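PDB 6VXC: trans-4-hydroxy-L-proline dehydratase from Clostridioides difficile 70-100-2010, which catalyses the radical-based dehydration of trans-4-hydroxy-L-proline to (S)-1-pyrroline-5-carboxylate, a step in the anaerobic breakdown of hydroxyproline. Local coordinates for residues Ile123-Ser128 against Ala343-Gly348; Ile382-Met387 against Leu410-Glu415; Glu478-Asn483 against Lys514-Tyr519. All coordinates share one frame; numbering follows the deposited sequence.

Contact 1: Ile123-Ser128 against Ala343-Gly348; sequences INFSVS and APPKVG
Phe125 lays its ring against Pro345 and reaches on to the carbonyl oxygen of Ala343, joining two loops, 123-128 and 343-348, that have no regular secondary structure here. The CB of Phe125 starts toward the other loop, and CG is turned to the backbone N side, opposite the carbonyl carbon (chi1 -75°), which sends the ring out from its own backbone to Pro345. Phe125 CG comes first, 4.1 Å from Pro345 CB. Phe125 CD1 is closer, with Pro345 CB 3.7 Å away, and this CB lies over one ring face, displaced toward the rim. The geometry is that of a CH-pi contact: Pro345 CB is 4.0 Å from the centroid of the Phe125 ring and 22° off the ring normal. Phe125 CE1 meets the base of the same proline, with Pro345 CA at 3.8 Å. At the tip, Phe125 CZ approaches Ala343 O to 3.4 Å, obliquely to the ring, and CE2 remains farther from that oxygen. Tyr357 meets the Phe125 ring with planes inclined at about 60°, and its hydroxyl takes part in a hydrogen bond with Asn124 O. Ile43 of strand 42-44 and Ala100 of strand 99-101 touch both Phe125 and Pro345, so the pair sits within a buried apolar cluster. Ala343 lies with its side chain about 12 Å from that of Cys454, probably the cysteine that carries the radical intermediate. The contact thus belongs to the buried interior of the pyruvate formate-lyase-like domain of a glycyl radical enzyme, where a proline-bearing loop after helix 324-339 packs on an aromatic ring.

Contact 2: Ile382-Met387 against Leu410-Glu415; sequences IILDVM and LKRACE
The crossover helices of two consecutive beta-alpha-beta units, 378-390 and 407-418, run side by side here and are joined by a salt bridge beside an apolar contact. Their segments 382-387 and 410-415 are nearly parallel, 7° between axis directions, with a closest approach of 10.7 Å. Leu384 CD1 presses on the aliphatic part of Arg412, 3.5 Å from Arg412 CG, the two side chains passing alongside with their ends pointing opposite ways. Arg412 has CG anti to the backbone N (chi1 177°) and a bend at chi2, which carries the guanidinium across to Asp385. Arg412 NH2 donates to Asp385 OD1 over 2.9 Å, almost straight at 176°. The acceptor lies in the guanidinium plane and is met nearly along its own C-O axis, although the carboxylate plane is turned from that of the guanidinium. Strands 362-366, 396-401 and 426-428 are parallel neighbours, so both connecting helices run the same way, as in the alpha/beta barrel of glycyl radical enzymes; Val399 touches Leu384 from the strand side. One water links the same pair, donating to Asp385 OD1 and accepting from Arg412 NE at 3.0 Å, and so helps fix the guanidinium's rotation. The other carboxylate oxygen, OD2, pairs with Arg324 of helix 324-339, while Arg412 NH2 also meets Asp388. A longer salt bridge, 3.6 Å from Arg412 NH1 to Glu415 OE1, extends the network along helix 407-418.

Contact 3: Glu478-Asn483 against Lys514-Tyr519; sequences ELTLNN and KKQLHY
Gln516 of the long helix 506-538 lies against Thr480 and the end of helix 473-481, which closes in a Schellman motif. In that motif Asn483, with positive phi, is the C-prime residue: Gly484 N bonds to Leu479 O, and the Asn483 N to Thr480 O bond is weak at 3.4 Å. The backbone bond from Asn482 N to Leu479 O adds to the last turn.

Van der Waals contact joins the two segments, and Gln516 carries it. With chi1 at -65° its CG points away from the carbonyl carbon, and the chain then bends at chi2, so the aliphatic part passes along Thr480 while the amide turns toward the helix end. Thr480 OG1 touches Gln516 CG at 3.3 Å and Gln516 CB at 3.6 Å, the two side chains lying alongside but heading in contrary directions. Farther out, the Gln516 amide comes only loosely near Leu479, OE1 lying 4.2 Å from Leu479 CB, and NE2 also comes near the carbonyl carbon of Asn483.

The polar ends have partners outside the segments. Thr480 OG1 is hydrogen-bonded to Ile476 O one turn back in its own helix, while Gln516 NE2 bonds to Ile495 O and Thr497 OG1, tying helix 506-538 to the connection between the helices. Asn483 OD1 is held by Gly498 N, which ties the end of helix 473-481 to the same connection.

One side-chain bond lies within segment 478-483. Asn482 ND2 donates to Glu478 O over 3.0 Å, nearly straight at 175°; the acceptor sits in the asparagine amide plane, whereas the donor stands above the plane of the Glu478 carbonyl, 37° out of it.

The contacts follow one another along the chain without interlocking: contact 1 closes before contact 2 opens, and contact 3 comes last. All six segments belong to the pyruvate formate-lyase-like part of the chain. Centre to centre, contact 1 is about 33 Å from contact 2 and about 36 Å from contact 3; contacts 2 and 3 are about 46 Å apart, on opposite sides of the chain's centre. Helix 324-339 relates the first two, since it leads into loop 343-348 and also supplies Arg324 to Asp385. Ala343 of contact 1 lies about 12 Å, side chain to side chain, from Cys454, probably the radical cysteine, while contacts 2 and 3 join helices away from the annotated sites.

Contact 1: Ile123-Ser128 against Ala343-Gly348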
ATOM      1  N   ILE A 123      -0.488 -17.122  -5.130  1.00 19.68           N
ATOM      2  CA  ILE A 123       0.143 -15.965  -5.748  1.00 18.19           C
ATOM      3  C   ILE A 123       1.218 -16.437  -6.717  1.00 18.37           C
ATOM      4  O   ILE A 123       2.306 -15.858  -6.788  1.00 14.99           O
ATOM      5  CB  ILE A 123       0.717 -15.002  -4.684  1.00 16.86           C
ATOM      6  CG1 ILE A 123      -0.169 -14.988  -3.432  1.00 15.10           C
ATOM      7  CG2 ILE A 123       0.873 -13.587  -5.251  1.00 13.93           C
ATOM      8  CD1 ILE A 123      -1.571 -14.526  -3.679  1.00 16.75           C
ATOM      9  N   ASN A 124       0.898 -17.461  -7.499  1.00 19.63           N
ATOM     10  CA  ASN A 124       1.818 -17.957  -8.509  1.00 20.31           C
ATOM     11  C   ASN A 124       1.779 -17.078  -9.748  1.00 18.40           C
ATOM     12  O   ASN A 124       0.776 -16.429 -10.043  1.00 15.95           O
ATOM     13  CB  ASN A 124       1.470 -19.394  -8.895  1.00 20.24           C
ATOM     14  CG  ASN A 124       0.043 -19.523  -9.383  1.00 23.42           C
ATOM     15  OD1 ASN A 124      -0.895 -19.383  -8.605  1.00 24.77           O
ATOM     16  ND2 ASN A 124      -0.130 -19.781 -10.673  1.00 24.53           N
ATOM     17  N   PHE A 125       2.912 -17.038 -10.448  1.00 20.21           N
ATOM     18  CA  PHE A 125       3.049 -16.398 -11.753  1.00 18.44           C
ATOM     19  C   PHE A 125       3.647 -17.411 -12.721  1.00 22.95           C
ATOM     20  O   PHE A 125       4.697 -18.001 -12.430  1.00 25.34           O
ATOM     21  CB  PHE A 125       3.967 -15.176 -11.680  1.00 16.52           C
ATOM     22  CG  PHE A 125       3.348 -13.969 -11.051  1.00 18.92           C
ATOM     23  CD1 PHE A 125       3.268 -13.853  -9.669  1.00 14.53           C
ATOM     24  CD2 PHE A 125       2.893 -12.923 -11.841  1.00 15.40           C
ATOM     25  CE1 PHE A 125       2.719 -12.734  -9.089  1.00 14.99           C
ATOM     26  CE2 PHE A 125       2.340 -11.797 -11.268  1.00 17.76           C
ATOM     27  CZ  PHE A 125       2.259 -11.698  -9.889  1.00 14.79           C
ATOM     28  N   SER A 126       3.021 -17.580 -13.882  1.00 19.93           N
ATOM     29  CA  SER A 126       3.556 -18.502 -14.876  1.00 21.34           C
ATOM     30  C   SER A 126       4.773 -17.889 -15.551  1.00 20.75           C
ATOM     31  O   SER A 126       4.757 -16.719 -15.930  1.00 19.82           O
ATOM     32  CB  SER A 126       2.500 -18.845 -15.920  1.00 19.25           C
ATOM     33  OG  SER A 126       1.529 -19.692 -15.342  1.00 31.65           O
ATOM     34  N   VAL A 127       5.830 -18.684 -15.692  1.00 21.27           N
ATOM     35  CA  VAL A 127       7.056 -18.274 -16.368  1.00 23.58           C
ATOM     36  C   VAL A 127       7.203 -19.165 -17.594  1.00 23.60           C
ATOM     37  O   VAL A 127       7.521 -20.350 -17.471  1.00 24.73           O
ATOM     38  CB  VAL A 127       8.280 -18.391 -15.449  1.00 27.84           C
ATOM     39  CG1 VAL A 127       9.528 -17.836 -16.134  1.00 28.66           C
ATOM     40  CG2 VAL A 127       8.019 -17.687 -14.125  1.00 23.93           C
ATOM     41  N   SER A 128       6.958 -18.604 -18.769  1.00 24.60           N
ATOM     42  CA  SER A 128       7.096 -19.369 -19.995  1.00 26.48           C
ATOM     43  C   SER A 128       8.545 -19.795 -20.174  1.00 32.82           C
ATOM     44  O   SER A 128       9.472 -19.201 -19.614  1.00 29.74           O
ATOM     45  CB  SER A 128       6.643 -18.542 -21.193  1.00 29.35           C
ATOM     46  OG  SER A 128       7.531 -17.454 -21.396  1.00 32.50           O
ATOM     47  N   ALA A 343       0.581  -6.653  -8.976  1.00 10.80           N
ATOM     48  CA  ALA A 343       1.868  -6.315  -8.393  1.00 14.68           C
ATOM     49  C   ALA A 343       2.904  -7.313  -8.906  1.00 13.99           C
ATOM     50  O   ALA A 343       2.651  -8.518  -8.873  1.00 14.97           O
ATOM     51  CB  ALA A 343       1.791  -6.353  -6.864  1.00 11.59           C
ATOM     52  N   PRO A 344       4.043  -6.859  -9.426  1.00 14.91           N
ATOM     53  CA  PRO A 344       5.014  -7.809  -9.973  1.00 14.86           C
ATOM     54  C   PRO A 344       5.449  -8.811  -8.936  1.00 16.43           C
ATOM     55  O   PRO A 344       5.392  -8.548  -7.717  1.00 18.04           O
ATOM     56  CB  PRO A 344       6.171  -6.901 -10.427  1.00 16.60           C
ATOM     57  CG  PRO A 344       5.504  -5.617 -10.772  1.00 15.48           C
ATOM     58  CD  PRO A 344       4.401  -5.468  -9.740  1.00 13.93           C
ATOM     59  N   PRO A 345       5.912  -9.987  -9.360  1.00 17.55           N
ATOM     60  CA  PRO A 345       6.075 -11.112  -8.435  1.00 18.04           C
ATOM     61  C   PRO A 345       7.052 -10.827  -7.300  1.00 17.66           C
ATOM     62  O   PRO A 345       8.102 -10.214  -7.492  1.00 17.62           O
ATOM     63  CB  PRO A 345       6.587 -12.240  -9.341  1.00 18.12           C
ATOM     64  CG  PRO A 345       7.175 -11.533 -10.518  1.00 21.65           C
ATOM     65  CD  PRO A 345       6.320 -10.331 -10.728  1.00 17.95           C
ATOM     66  N   LYS A 346       6.681 -11.289  -6.111  1.00 17.83           N
ATOM     67  CA  LYS A 346       7.475 -11.209  -4.899  1.00 18.14           C
ATOM     68  C   LYS A 346       7.930 -12.599  -4.468  1.00 18.99           C
ATOM     69  O   LYS A 346       7.249 -13.598  -4.710  1.00 21.21           O
ATOM     70  CB  LYS A 346       6.660 -10.571  -3.769  1.00 16.88           C
ATOM     71  CG  LYS A 346       5.947  -9.269  -4.140  1.00 15.57           C
ATOM     72  CD  LYS A 346       4.635  -9.130  -3.329  1.00 16.38           C
ATOM     73  CE  LYS A 346       3.817  -7.933  -3.784  1.00 14.57           C
ATOM     74  NZ  LYS A 346       2.415  -7.958  -3.288  1.00 13.43           N
ATOM     75  N   VAL A 347       9.071 -12.652  -3.786  1.00 16.26           N
ATOM     76  CA  VAL A 347       9.571 -13.880  -3.190  1.00 16.79           C
ATOM     77  C   VAL A 347      10.008 -13.576  -1.768  1.00 15.28           C
ATOM     78  O   VAL A 347      10.038 -12.425  -1.335  1.00 16.68           O
ATOM     79  CB  VAL A 347      10.734 -14.507  -3.989  1.00 18.24           C
ATOM     80  CG1 VAL A 347      10.256 -14.965  -5.356  1.00 17.64           C
ATOM     81  CG2 VAL A 347      11.921 -13.526  -4.103  1.00 16.57           C
ATOM     82  N   GLY A 348      10.320 -14.639  -1.036  1.00 16.63           N
ATOM     83  CA  GLY A 348      10.888 -14.476   0.293  1.00 15.60           C
ATOM     84  C   GLY A 348      10.003 -13.656   1.209  1.00 15.23           C
ATOM     85  O   GLY A 348       8.774 -13.785   1.209  1.00 16.55           O
TER

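Contact 2: Ile382-Met387 against Leu410-Glu415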
ATOM      1  N   ILE A 382     -20.993   8.452  -9.219  1.00 11.63           N
ATOM      2  CA  ILE A 382     -20.662   7.559 -10.322  1.00 13.31           C
ATOM      3  C   ILE A 382     -19.609   6.536  -9.882  1.00 13.36           C
ATOM      4  O   ILE A 382     -19.733   5.344 -10.171  1.00 14.38           O
ATOM      5  CB  ILE A 382     -20.213   8.363 -11.558  1.00 11.31           C
ATOM      6  CG1 ILE A 382     -21.321   9.304 -12.050  1.00 14.57           C
ATOM      7  CG2 ILE A 382     -19.856   7.435 -12.685  1.00 12.69           C
ATOM      8  CD1 ILE A 382     -20.861  10.267 -13.169  1.00 14.68           C
ATOM      9  N   ILE A 383     -18.569   6.980  -9.166  1.00 11.85           N
ATOM     10  CA  ILE A 383     -17.531   6.046  -8.707  1.00  9.40           C
ATOM     11  C   ILE A 383     -18.126   4.973  -7.794  1.00 11.06           C
ATOM     12  O   ILE A 383     -17.811   3.784  -7.922  1.00 10.61           O
ATOM     13  CB  ILE A 383     -16.397   6.818  -8.009  1.00  9.77           C
ATOM     14  CG1 ILE A 383     -15.632   7.653  -9.051  1.00 11.18           C
ATOM     15  CG2 ILE A 383     -15.472   5.852  -7.233  1.00  9.35           C
ATOM     16  CD1 ILE A 383     -14.680   8.694  -8.468  1.00 12.01           C
ATOM     17  N   LEU A 384     -19.001   5.369  -6.865  1.00 11.04           N
ATOM     18  CA  LEU A 384     -19.663   4.372  -6.024  1.00 12.22           C
ATOM     19  C   LEU A 384     -20.464   3.376  -6.860  1.00 12.08           C
ATOM     20  O   LEU A 384     -20.420   2.166  -6.605  1.00 12.92           O
ATOM     21  CB  LEU A 384     -20.549   5.054  -4.982  1.00 11.11           C
ATOM     22  CG  LEU A 384     -19.874   5.843  -3.859  1.00 13.47           C
ATOM     23  CD1 LEU A 384     -20.889   6.189  -2.775  1.00 12.61           C
ATOM     24  CD2 LEU A 384     -18.693   5.069  -3.259  1.00 13.08           C
ATOM     25  N   ASP A 385     -21.164   3.859  -7.894  1.00 11.78           N
ATOM     26  CA  ASP A 385     -21.888   2.944  -8.773  1.00 13.33           C
ATOM     27  C   ASP A 385     -20.943   1.987  -9.501  1.00 11.73           C
ATOM     28  O   ASP A 385     -21.257   0.800  -9.649  1.00 14.18           O
ATOM     29  CB  ASP A 385     -22.732   3.713  -9.796  1.00 12.56           C
ATOM     30  CG  ASP A 385     -23.964   4.363  -9.186  1.00 15.90           C
ATOM     31  OD1 ASP A 385     -24.398   3.946  -8.089  1.00 19.55           O
ATOM     32  OD2 ASP A 385     -24.500   5.294  -9.816  1.00 17.22           O
ATOM     33  N   VAL A 386     -19.804   2.478 -10.014  1.00 14.30           N
ATOM     34  CA  VAL A 386     -18.953   1.556 -10.766  1.00 11.22           C
ATOM     35  C   VAL A 386     -18.255   0.562  -9.829  1.00 12.41           C
ATOM     36  O   VAL A 386     -18.100  -0.616 -10.176  1.00 15.34           O
ATOM     37  CB  VAL A 386     -17.946   2.274 -11.700  1.00 16.56           C
ATOM     38  CG1 VAL A 386     -18.214   3.766 -11.866  1.00 15.79           C
ATOM     39  CG2 VAL A 386     -16.493   1.951 -11.367  1.00 11.72           C
ATOM     40  N   MET A 387     -17.829   0.991  -8.633  1.00 13.20           N
ATOM     41  CA  MET A 387     -17.172   0.014  -7.763  1.00 11.19           C
ATOM     42  C   MET A 387     -18.162  -1.062  -7.318  1.00 11.90           C
ATOM     43  O   MET A 387     -17.820  -2.253  -7.277  1.00 12.80           O
ATOM     44  CB  MET A 387     -16.503   0.698  -6.561  1.00 10.53           C
ATOM     45  CG  MET A 387     -17.436   1.224  -5.492  1.00 11.84           C
ATOM     46  SD  MET A 387     -16.603   1.757  -3.974  1.00 14.63           S
ATOM     47  CE  MET A 387     -16.030   0.174  -3.336  1.00 10.46           C
ATOM     48  N   LEU A 410     -22.597   8.715   2.798  1.00 12.16           N
ATOM     49  CA  LEU A 410     -22.118   7.710   3.738  1.00 11.28           C
ATOM     50  C   LEU A 410     -22.960   6.434   3.673  1.00 13.26           C
ATOM     51  O   LEU A 410     -22.420   5.321   3.671  1.00 12.81           O
ATOM     52  CB  LEU A 410     -22.115   8.292   5.154  1.00 13.85           C
ATOM     53  CG  LEU A 410     -21.872   7.314   6.302  1.00 13.09           C
ATOM     54  CD1 LEU A 410     -20.521   6.594   6.170  1.00 10.49           C
ATOM     55  CD2 LEU A 410     -22.020   8.022   7.663  1.00 10.88           C
ATOM     56  N   LYS A 411     -24.291   6.574   3.616  1.00 13.33           N
ATOM     57  CA  LYS A 411     -25.142   5.390   3.639  1.00 12.58           C
ATOM     58  C   LYS A 411     -24.992   4.568   2.365  1.00 11.28           C
ATOM     59  O   LYS A 411     -25.034   3.336   2.408  1.00 15.37           O
ATOM     60  CB  LYS A 411     -26.601   5.782   3.880  1.00 14.16           C
ATOM     61  CG  LYS A 411     -26.860   6.213   5.336  1.00 20.97           C
ATOM     62  CD  LYS A 411     -28.326   6.533   5.601  1.00 28.24           C
ATOM     63  CE  LYS A 411     -29.202   5.284   5.526  1.00 25.26           C
ATOM     64  NZ  LYS A 411     -30.590   5.574   6.014  1.00 28.64           N
ATOM     65  N   ARG A 412     -24.811   5.227   1.224  1.00 11.79           N
ATOM     66  CA  ARG A 412     -24.532   4.498  -0.006  1.00 12.49           C
ATOM     67  C   ARG A 412     -23.235   3.699   0.115  1.00 15.10           C
ATOM     68  O   ARG A 412     -23.153   2.557  -0.359  1.00 13.87           O
ATOM     69  CB  ARG A 412     -24.472   5.470  -1.181  1.00 11.98           C
ATOM     70  CG  ARG A 412     -24.121   4.842  -2.496  1.00 15.04           C
ATOM     71  CD  ARG A 412     -25.276   4.040  -3.069  1.00 17.39           C
ATOM     72  NE  ARG A 412     -24.955   3.566  -4.413  1.00 20.63           N
ATOM     73  CZ  ARG A 412     -24.719   2.298  -4.710  1.00 19.43           C
ATOM     74  NH1 ARG A 412     -24.794   1.383  -3.751  1.00 18.85           N
ATOM     75  NH2 ARG A 412     -24.414   1.944  -5.951  1.00 15.35           N
ATOM     76  N   ALA A 413     -22.204   4.296   0.727  1.00 12.43           N
ATOM     77  CA  ALA A 413     -20.969   3.556   0.980  1.00 12.15           C
ATOM     78  C   ALA A 413     -21.216   2.378   1.917  1.00 11.99           C
ATOM     79  O   ALA A 413     -20.710   1.274   1.686  1.00 13.53           O
ATOM     80  CB  ALA A 413     -19.902   4.486   1.563  1.00  8.19           C
ATOM     81  N   CYS A 414     -22.008   2.584   2.973  1.00 12.31           N
ATOM     82  CA  CYS A 414     -22.336   1.461   3.847  1.00 11.27           C
ATOM     83  C   CYS A 414     -23.132   0.385   3.118  1.00 14.24           C
ATOM     84  O   CYS A 414     -22.952  -0.805   3.396  1.00 11.70           O
ATOM     85  CB  CYS A 414     -23.094   1.944   5.076  1.00 17.00           C
ATOM     86  SG  CYS A 414     -22.114   2.936   6.199  1.00 43.19           S
ATOM     87  N   GLU A 415     -24.020   0.776   2.192  1.00 14.06           N
ATOM     88  CA  GLU A 415     -24.733  -0.222   1.395  1.00 14.01           C
ATOM     89  C   GLU A 415     -23.769  -1.157   0.690  1.00 13.45           C
ATOM     90  O   GLU A 415     -23.987  -2.371   0.648  1.00 15.28           O
ATOM     91  CB  GLU A 415     -25.606   0.438   0.334  1.00 18.82           C
ATOM     92  CG  GLU A 415     -26.926   0.951   0.760  1.00 26.18           C
ATOM     93  CD  GLU A 415     -27.697   1.487  -0.440  1.00 34.52           C
ATOM     94  OE1 GLU A 415     -27.601   0.866  -1.528  1.00 35.54           O
ATOM     95  OE2 GLU A 415     -28.354   2.543  -0.295  1.00 33.83           O
TER
HETATM   96  O   HOH W   1     -24.008   6.073  -5.867  1.00 23.50           O

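Contact 3: Glu478-Asn483 against Lys514-Tyr519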
ATOM      1  N   GLU A 478       9.111 -10.251  23.482  1.00 10.73           N
ATOM      2  CA  GLU A 478       9.682 -11.584  23.643  1.00 12.54           C
ATOM      3  C   GLU A 478      11.177 -11.509  23.920  1.00 13.56           C
ATOM      4  O   GLU A 478      11.666 -12.132  24.869  1.00 15.97           O
ATOM      5  CB  GLU A 478       9.404 -12.432  22.399  1.00 15.16           C
ATOM      6  CG  GLU A 478       9.886 -13.885  22.492  1.00 14.23           C
ATOM      7  CD  GLU A 478       9.454 -14.727  21.291  1.00 15.02           C
ATOM      8  OE1 GLU A 478       9.943 -14.485  20.173  1.00 18.80           O
ATOM      9  OE2 GLU A 478       8.610 -15.629  21.468  1.00 20.86           O
ATOM     10  N   LEU A 479      11.900 -10.683  23.159  1.00 14.19           N
ATOM     11  CA  LEU A 479      13.324 -10.488  23.424  1.00 14.54           C
ATOM     12  C   LEU A 479      13.547  -9.962  24.832  1.00 14.24           C
ATOM     13  O   LEU A 479      14.444 -10.434  25.531  1.00 15.06           O
ATOM     14  CB  LEU A 479      13.943  -9.526  22.400  1.00 13.11           C
ATOM     15  CG  LEU A 479      14.033  -9.881  20.908  1.00 14.25           C
ATOM     16  CD1 LEU A 479      14.828  -8.800  20.159  1.00 10.94           C
ATOM     17  CD2 LEU A 479      14.637 -11.260  20.673  1.00 13.56           C
ATOM     18  N   THR A 480      12.735  -8.988  25.258  1.00 14.70           N
ATOM     19  CA  THR A 480      12.824  -8.451  26.616  1.00 13.60           C
ATOM     20  C   THR A 480      12.699  -9.555  27.659  1.00 16.32           C
ATOM     21  O   THR A 480      13.443  -9.577  28.644  1.00 16.13           O
ATOM     22  CB  THR A 480      11.728  -7.396  26.848  1.00 13.70           C
ATOM     23  OG1 THR A 480      11.799  -6.385  25.843  1.00 12.45           O
ATOM     24  CG2 THR A 480      11.856  -6.743  28.241  1.00 12.14           C
ATOM     25  N   LEU A 481      11.706 -10.436  27.498  1.00 15.55           N
ATOM     26  CA  LEU A 481      11.480 -11.512  28.455  1.00 15.50           C
ATOM     27  C   LEU A 481      12.557 -12.591  28.404  1.00 16.66           C
ATOM     28  O   LEU A 481      12.575 -13.457  29.278  1.00 15.43           O
ATOM     29  CB  LEU A 481      10.094 -12.128  28.239  1.00 13.26           C
ATOM     30  CG  LEU A 481       8.915 -11.171  28.474  1.00 13.88           C
ATOM     31  CD1 LEU A 481       7.591 -11.833  28.144  1.00 16.88           C
ATOM     32  CD2 LEU A 481       8.905 -10.679  29.896  1.00 15.25           C
ATOM     33  N   ASN A 482      13.443 -12.559  27.404  1.00 17.21           N
ATOM     34  CA  ASN A 482      14.524 -13.524  27.247  1.00 16.89           C
ATOM     35  C   ASN A 482      15.901 -12.856  27.268  1.00 16.64           C
ATOM     36  O   ASN A 482      16.877 -13.452  26.814  1.00 16.54           O
ATOM     37  CB  ASN A 482      14.331 -14.317  25.953  1.00 15.64           C
ATOM     38  CG  ASN A 482      13.209 -15.355  26.057  1.00 20.09           C
ATOM     39  OD1 ASN A 482      13.444 -16.490  26.458  1.00 20.61           O
ATOM     40  ND2 ASN A 482      11.987 -14.957  25.710  1.00 16.27           N
ATOM     41  N   ASN A 483      15.998 -11.636  27.800  1.00 14.84           N
ATOM     42  CA  ASN A 483      17.277 -10.947  27.969  1.00 15.92           C
ATOM     43  C   ASN A 483      18.007 -10.808  26.635  1.00 17.12           C
ATOM     44  O   ASN A 483      19.219 -11.005  26.539  1.00 17.46           O
ATOM     45  CB  ASN A 483      18.135 -11.671  29.011  1.00 17.72           C
ATOM     46  CG  ASN A 483      19.263 -10.821  29.569  1.00 19.33           C
ATOM     47  OD1 ASN A 483      19.252  -9.592  29.497  1.00 17.48           O
ATOM     48  ND2 ASN A 483      20.212 -11.486  30.212  1.00 19.49           N
ATOM     49  N   LYS A 514      11.379  -0.838  26.664  1.00 13.56           N
ATOM     50  CA  LYS A 514      11.703   0.378  25.930  1.00 12.13           C
ATOM     51  C   LYS A 514      13.160   0.392  25.478  1.00 12.14           C
ATOM     52  O   LYS A 514      13.465   0.882  24.382  1.00 12.31           O
ATOM     53  CB  LYS A 514      11.375   1.600  26.786  1.00 11.64           C
ATOM     54  CG  LYS A 514       9.866   1.840  26.929  1.00 12.80           C
ATOM     55  CD  LYS A 514       9.556   3.254  27.420  1.00 19.12           C
ATOM     56  CE  LYS A 514       9.920   3.452  28.893  1.00 18.77           C
ATOM     57  NZ  LYS A 514       9.522   4.790  29.449  1.00 19.08           N
ATOM     58  N   LYS A 515      14.062  -0.192  26.270  1.00 13.70           N
ATOM     59  CA  LYS A 515      15.453  -0.292  25.833  1.00 13.18           C
ATOM     60  C   LYS A 515      15.602  -1.265  24.670  1.00 12.62           C
ATOM     61  O   LYS A 515      16.347  -0.987  23.726  1.00 14.29           O
ATOM     62  CB  LYS A 515      16.363  -0.723  26.981  1.00 13.51           C
ATOM     63  CG  LYS A 515      16.563   0.309  28.072  1.00 16.32           C
ATOM     64  CD  LYS A 515      17.595  -0.233  29.057  1.00 21.59           C
ATOM     65  CE  LYS A 515      17.591   0.502  30.373  1.00 27.44           C
ATOM     66  NZ  LYS A 515      18.567  -0.156  31.286  1.00 35.67           N
ATOM     67  N   GLN A 516      14.901  -2.404  24.707  1.00 12.87           N
ATOM     68  CA  GLN A 516      14.948  -3.292  23.552  1.00 11.04           C
ATOM     69  C   GLN A 516      14.390  -2.597  22.317  1.00 12.53           C
ATOM     70  O   GLN A 516      14.963  -2.702  21.231  1.00 15.66           O
ATOM     71  CB  GLN A 516      14.190  -4.582  23.833  1.00 14.48           C
ATOM     72  CG  GLN A 516      14.798  -5.429  24.934  1.00 18.02           C
ATOM     73  CD  GLN A 516      15.978  -6.242  24.454  1.00 15.13           C
ATOM     74  OE1 GLN A 516      16.335  -6.221  23.273  1.00 19.08           O
ATOM     75  NE2 GLN A 516      16.578  -6.984  25.369  1.00 16.96           N
ATOM     76  N   LEU A 517      13.296  -1.849  22.481  1.00 13.37           N
ATOM     77  CA  LEU A 517      12.705  -1.101  21.376  1.00 11.02           C
ATOM     78  C   LEU A 517      13.694  -0.097  20.787  1.00 11.52           C
ATOM     79  O   LEU A 517      13.841  -0.002  19.566  1.00 11.67           O
ATOM     80  CB  LEU A 517      11.449  -0.385  21.865  1.00  9.85           C
ATOM     81  CG  LEU A 517      10.632   0.461  20.897  1.00 10.20           C
ATOM     82  CD1 LEU A 517      10.236  -0.378  19.710  1.00 11.55           C
ATOM     83  CD2 LEU A 517       9.397   0.988  21.624  1.00 10.99           C
ATOM     84  N   HIS A 518      14.335   0.691  21.651  1.00 10.48           N
ATOM     85  CA  HIS A 518      15.311   1.681  21.205  1.00 13.40           C
ATOM     86  C   HIS A 518      16.401   1.022  20.376  1.00 12.41           C
ATOM     87  O   HIS A 518      16.761   1.509  19.304  1.00 12.05           O
ATOM     88  CB  HIS A 518      15.911   2.404  22.417  1.00 13.10           C
ATOM     89  CG  HIS A 518      17.024   3.357  22.078  1.00 18.22           C
ATOM     90  ND1 HIS A 518      16.818   4.539  21.396  1.00 20.07           N
ATOM     91  CD2 HIS A 518      18.349   3.309  22.349  1.00 18.78           C
ATOM     92  CE1 HIS A 518      17.968   5.175  21.261  1.00 17.38           C
ATOM     93  NE2 HIS A 518      18.913   4.452  21.831  1.00 20.43           N
ATOM     94  N   TYR A 519      16.920  -0.109  20.850  1.00 13.17           N
ATOM     95  CA  TYR A 519      17.974  -0.802  20.118  1.00 13.11           C
ATOM     96  C   TYR A 519      17.480  -1.272  18.755  1.00 13.44           C
ATOM     97  O   TYR A 519      18.153  -1.088  17.736  1.00 11.11           O
ATOM     98  CB  TYR A 519      18.466  -1.985  20.941  1.00 14.79           C
ATOM     99  CG  TYR A 519      19.519  -2.835  20.262  1.00 14.26           C
ATOM    100  CD1 TYR A 519      20.803  -2.344  20.047  1.00 16.99           C
ATOM    101  CD2 TYR A 519      19.241  -4.136  19.879  1.00 14.73           C
ATOM    102  CE1 TYR A 519      21.773  -3.123  19.453  1.00 17.60           C
ATOM    103  CE2 TYR A 519      20.198  -4.929  19.283  1.00 17.09           C
ATOM    104  CZ  TYR A 519      21.466  -4.417  19.069  1.00 20.76           C
ATOM    105  OH  TYR A 519      22.431  -5.193  18.477  1.00 22.56           O
TER